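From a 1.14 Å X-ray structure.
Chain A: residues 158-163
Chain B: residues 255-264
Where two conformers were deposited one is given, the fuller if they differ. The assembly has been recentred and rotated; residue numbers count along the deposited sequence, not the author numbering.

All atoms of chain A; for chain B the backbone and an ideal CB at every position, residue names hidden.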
ATOM      1  N   GLY A 158      10.155   3.694 -21.324  1.00 15.27           N
ATOM      2  CA  GLY A 158       9.647   2.881 -20.235  1.00 16.84           C
ATOM      3  C   GLY A 158       9.460   3.624 -18.939  1.00 14.79           C
ATOM      4  O   GLY A 158       9.832   4.755 -18.741  1.00 16.49           O
ATOM      5  N   GLY A 159       8.774   2.942 -18.036  1.00 15.62           N
ATOM      6  CA  GLY A 159       8.569   3.510 -16.733  1.00 17.39           C
ATOM      7  C   GLY A 159       7.537   4.583 -16.599  1.00 17.46           C
ATOM      8  O   GLY A 159       7.564   5.407 -15.673  1.00 24.24           O
ATOM      9  N   THR A 160       6.569   4.603 -17.515  1.00 16.79           N
ATOM     10  CA  THR A 160       5.485   5.584 -17.383  1.00 15.86           C
ATOM     11  C   THR A 160       4.136   4.913 -17.126  1.00 15.26           C
ATOM     12  O   THR A 160       3.985   3.722 -17.315  1.00 14.91           O
ATOM     13  CB  THR A 160       5.391   6.411 -18.700  1.00 16.84           C
ATOM     14  OG1 THR A 160       4.765   5.575 -19.689  1.00 21.24           O
ATOM     15  CG2 THR A 160       6.738   6.870 -19.224  1.00 20.21           C
ATOM     16  N   PRO A 161       3.120   5.644 -16.716  1.00 15.70           N
ATOM     17  CA  PRO A 161       1.750   5.142 -16.558  1.00 17.21           C
ATOM     18  C   PRO A 161       1.180   4.513 -17.809  1.00 18.12           C
ATOM     19  O   PRO A 161       0.250   3.691 -17.773  1.00 23.31           O
ATOM     20  CB  PRO A 161       0.927   6.419 -16.199  1.00 20.30           C
ATOM     21  CG  PRO A 161       1.960   7.244 -15.473  1.00 17.39           C
ATOM     22  CD  PRO A 161       3.219   7.070 -16.295  1.00 16.97           C
ATOM     23  N   MET A 162       1.769   4.906 -18.957  1.00 19.46           N
ATOM     24  CA  MET A 162       1.310   4.396 -20.247  0.50 22.51           C
ATOM     25  C   MET A 162       1.888   3.041 -20.625  1.00 21.89           C
ATOM     26  O   MET A 162       1.446   2.371 -21.581  1.00 27.67           O
ATOM     27  CB  MET A 162       1.693   5.479 -21.261  0.50 24.60           C
ATOM     28  CG  MET A 162       0.720   6.654 -21.288  0.50 26.63           C
ATOM     29  SD  MET A 162       0.826   7.789 -19.887  0.50 25.08           S
ATOM     30  CE  MET A 162       2.527   8.275 -19.991  0.50 39.76           C
ATOM     31  N   ASN A 163       2.939   2.609 -19.951  1.00 17.80           N
ATOM     32  CA  ASN A 163       3.547   1.311 -20.181  1.00 15.90           C
ATOM     33  C   ASN A 163       2.796   0.261 -19.380  1.00 14.35           C
ATOM     34  O   ASN A 163       2.019   0.647 -18.477  1.00 21.03           O
ATOM     35  CB  ASN A 163       5.020   1.346 -19.711  1.00 17.75           C
ATOM     36  CG  ASN A 163       5.865   2.304 -20.536  1.00 18.55           C
ATOM     37  OD1 ASN A 163       6.187   3.402 -20.149  1.00 19.55           O
ATOM     38  ND2 ASN A 163       6.225   1.790 -21.723  1.00 24.64           N
TER
ATOM     39  N   UNK B 255       7.336   6.403  -5.856  1.00  9.91           N
ATOM     40  CA  UNK B 255       6.714   5.483  -6.832  1.00 10.29           C
ATOM     41  C   UNK B 255       7.221   5.918  -8.202  1.00 11.49           C
ATOM     42  O   UNK B 255       6.962   7.083  -8.587  1.00 12.44           O
ATOM     43  CB  UNK B 255       5.186   5.509  -6.763  1.00 10.29           C
ATOM     44  N   UNK B 256       7.898   5.033  -8.948  1.00 13.46           N
ATOM     45  CA  UNK B 256       8.682   5.382 -10.144  1.00 13.74           C
ATOM     46  C   UNK B 256       7.878   6.104 -11.199  1.00 13.11           C
ATOM     47  O   UNK B 256       8.356   7.126 -11.743  1.00 14.44           O
ATOM     48  CB  UNK B 256       9.287   4.119 -10.760  1.00 13.74           C
ATOM     49  N   UNK B 257       6.672   5.627 -11.459  1.00 13.11           N
ATOM     50  CA  UNK B 257       5.845   6.270 -12.486  1.00 13.76           C
ATOM     51  C   UNK B 257       5.332   7.624 -12.062  1.00 11.96           C
ATOM     52  O   UNK B 257       4.846   8.382 -12.929  1.00 14.07           O
ATOM     53  CB  UNK B 257       4.659   5.373 -12.846  1.00 13.76           C
ATOM     54  N   UNK B 258       5.344   7.984 -10.802  1.00 10.85           N
ATOM     55  CA  UNK B 258       4.765   9.242 -10.324  1.00 11.34           C
ATOM     56  C   UNK B 258       5.714  10.410 -10.468  1.00 10.56           C
ATOM     57  O   UNK B 258       5.219  11.536 -10.325  1.00 12.93           O
ATOM     58  CB  UNK B 258       4.346   9.107  -8.859  1.00 11.34           C
ATOM     59  N   UNK B 259       6.990  10.168 -10.769  1.00 11.12           N
ATOM     60  CA  UNK B 259       7.862  11.336 -10.975  1.00 13.93           C
ATOM     61  C   UNK B 259       7.974  11.567 -12.483  1.00 11.86           C
ATOM     62  O   UNK B 259       9.018  11.793 -13.076  1.00 15.20           O
ATOM     63  CB  UNK B 259       9.240  11.130 -10.343  1.00 13.93           C
ATOM     64  N   UNK B 260       6.828  11.527 -13.132  1.00 13.40           N
ATOM     65  CA  UNK B 260       6.644  11.840 -14.536  1.00 12.37           C
ATOM     66  C   UNK B 260       5.483  12.831 -14.667  1.00 12.23           C
ATOM     67  O   UNK B 260       4.720  13.023 -13.703  1.00 13.43           O
ATOM     68  CB  UNK B 260       6.386  10.572 -15.352  1.00 12.37           C
ATOM     69  N   UNK B 261       5.390  13.399 -15.869  1.00 12.49           N
ATOM     70  CA  UNK B 261       4.320  14.357 -16.179  1.00 11.48           C
ATOM     71  C   UNK B 261       3.943  14.150 -17.609  1.00 11.65           C
ATOM     72  O   UNK B 261       4.723  14.497 -18.511  1.00 14.72           O
ATOM     73  CB  UNK B 261       4.743  15.806 -15.927  1.00 11.48           C
ATOM     74  N   UNK B 262       2.808  13.520 -17.910  1.00 12.37           N
ATOM     75  CA  UNK B 262       2.496  13.271 -19.309  1.00 13.75           C
ATOM     76  C   UNK B 262       3.522  12.427 -20.018  1.00 14.02           C
ATOM     77  O   UNK B 262       3.794  12.576 -21.221  1.00 17.15           O
ATOM     78  CB  UNK B 262       2.344  14.601 -20.050  1.00 13.75           C
ATOM     79  N   UNK B 263       4.130  11.470 -19.276  1.00 14.91           N
ATOM     80  CA  UNK B 263       5.132  10.575 -19.846  1.00 16.13           C
ATOM     81  C   UNK B 263       6.532  11.149 -19.838  1.00 14.87           C
ATOM     82  O   UNK B 263       7.479  10.445 -20.176  1.00 18.55           O
ATOM     83  CB  UNK B 263       4.746  10.215 -21.282  1.00 16.13           C
ATOM     84  N   UNK B 264       6.732  12.430 -19.528  1.00 17.01           N
ATOM     85  CA  UNK B 264       8.007  13.141 -19.495  1.00 17.72           C
ATOM     86  C   UNK B 264       8.571  13.093 -18.064  1.00 15.45           C
ATOM     87  O   UNK B 264       7.791  13.021 -17.094  1.00 18.05           O
ATOM     88  CB  UNK B 264       7.837  14.586 -19.968  1.00 17.72           C
TER

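Chain A offers a compact surface: a type I turn from A:Thr160 to A:Asn163, closed by A:Asn163 N to A:Thr160 O at 3.0 Å. The OG1 of A:Thr160 is already engaged, donating to A:Asn163 OD1 at 2.6 Å, so what remains for chain B is chiefly the carbonyl of A:Gly159, the ring of A:Pro161 and two methyls, A:Thr160 CG2 and A:Met162 CE.

Position 255 has phi/psi of -70/121, and its ideal CB finds nothing of chain A within 5.5 Å. Chain A therefore sets no preference; the deposited residue is B:Val255, whose O accepts from the N of position 258 at 2.9 Å.

At 256 the backbone turns helical (-56/-44) and CA-to-CB points sideways, the ideal CB lying 5.4 Å from A:Gly159 O. Many side chains would be tolerated. B:Asp256 is found, and its side chain makes no close contact with chain A.

Position 257 faces chain A directly. The CA of 257 is 5.0 Å from A:Thr160 CA, CA-to-CB points toward chain A, and the ideal CB lies 4.1 Å from both A:Gly159 O and A:Pro161 CD. Such close backbone leaves room for a short side chain: alanine, serine, valine or threonine would be reasonable. The residue is B:Thr257, chi1 52° (p). Its CG2 packs 3.5 Å from A:Gly159 O and 3.8 Å from A:Thr160 C, while its CB is 4.0 Å from A:Pro161 CD. These are packing contacts; no hydrogen bond crosses between the stretches.

Position 258 points away, so a polar or large residue is possible. It is B:His258, with ND1 hydrogen-bonded elsewhere in the structure. Position 259 (-99/47) is out of reach of chain A and unconstrained by it; B:Val259 occupies it.

At 260 CA-to-CB again points toward chain A, but with more space: the ideal CB is 4.8 Å from A:Pro161 CD and 5.4 Å from A:Thr160 CG2. A small or branched residue would fill it, and the nearby carbonyl of 257 would reward a hydroxyl. B:Thr260 (chi1 65°, p) has both features. Its OG1 donates to B:Thr257 O at 2.7 Å and lies 3.7 Å from A:Pro161 CD; its CG2 is 4.2 Å from A:Gly159 O.

Position 261 points away and begins a type I' turn, and chain A leaves the choice open; it is B:Ala261, whose backbone N donates to the O of position 264 at 2.7 Å, while its O accepts from the N of 264 at 3.1 Å. At 262, phi of 60° favours glycine, and B:Gly262 is present.

At position 263 (86/-10) a CB would jam against the preceding carbonyl O, and the ideal CB would also sit only 3.2 Å from A:Met162 CE. The backbone alone calls for glycine; the tight approach to A:Met162 CE, in the conformer given, agrees. In B:Gly263 the CA lies 3.5 Å from A:Met162 CE, and the O lies 3.8 Å from A:Thr160 CG2.

Position 264 points away into space free of chain A, suiting a long polar chain. B:Lys264 curls back, its NZ donating to B:Ala261 O at 2.9 Å.

Chain B, residues 255-264: VDTHVTAGGK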
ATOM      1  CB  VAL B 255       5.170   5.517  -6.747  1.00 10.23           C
ATOM      2  CG1 VAL B 255       4.575   4.720  -7.911  1.00 13.26           C
ATOM      3  CG2 VAL B 255       4.700   5.020  -5.382  1.00 11.44           C
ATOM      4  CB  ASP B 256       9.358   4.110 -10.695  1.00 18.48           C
ATOM      5  CG  ASP B 256      10.269   3.457  -9.631  1.00 25.61           C
ATOM      6  OD1 ASP B 256      10.122   3.440  -8.387  1.00 22.41           O
ATOM      7  OD2 ASP B 256      11.294   2.839 -10.064  1.00 42.06           O
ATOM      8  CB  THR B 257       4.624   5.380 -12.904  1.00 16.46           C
ATOM      9  OG1 THR B 257       3.956   5.023 -11.676  1.00 18.78           O
ATOM     10  CG2 THR B 257       5.066   4.113 -13.579  1.00 18.45           C
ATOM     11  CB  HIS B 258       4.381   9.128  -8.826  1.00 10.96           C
ATOM     12  CG  HIS B 258       3.234   8.147  -8.658  1.00 10.29           C
ATOM     13  ND1 HIS B 258       2.632   7.974  -7.439  1.00 10.21           N
ATOM     14  CD2 HIS B 258       2.601   7.334  -9.527  1.00 12.76           C
ATOM     15  CE1 HIS B 258       1.650   7.104  -7.559  1.00 12.13           C
ATOM     16  NE2 HIS B 258       1.615   6.672  -8.830  1.00 13.79           N
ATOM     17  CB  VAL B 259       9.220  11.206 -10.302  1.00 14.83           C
ATOM     18  CG1 VAL B 259       9.047  11.366  -8.783  1.00 16.87           C
ATOM     19  CG2 VAL B 259       9.880   9.878 -10.622  1.00 17.69           C
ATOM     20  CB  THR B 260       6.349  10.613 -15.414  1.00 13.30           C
ATOM     21  OG1 THR B 260       5.075  10.012 -15.056  1.00 13.84           O
ATOM     22  CG2 THR B 260       7.441   9.581 -15.248  1.00 16.90           C
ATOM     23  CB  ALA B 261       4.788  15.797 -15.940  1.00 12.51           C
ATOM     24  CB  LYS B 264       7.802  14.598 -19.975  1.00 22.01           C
ATOM     25  CG  LYS B 264       6.989  14.830 -21.233  1.00 21.62           C
ATOM     26  CD  LYS B 264       6.822  16.237 -21.748  1.00 26.37           C
ATOM     27  CE  LYS B 264       6.090  17.184 -20.810  1.00 26.89           C
ATOM     28  NZ  LYS B 264       4.737  16.746 -20.376  1.00 21.98           N
TER
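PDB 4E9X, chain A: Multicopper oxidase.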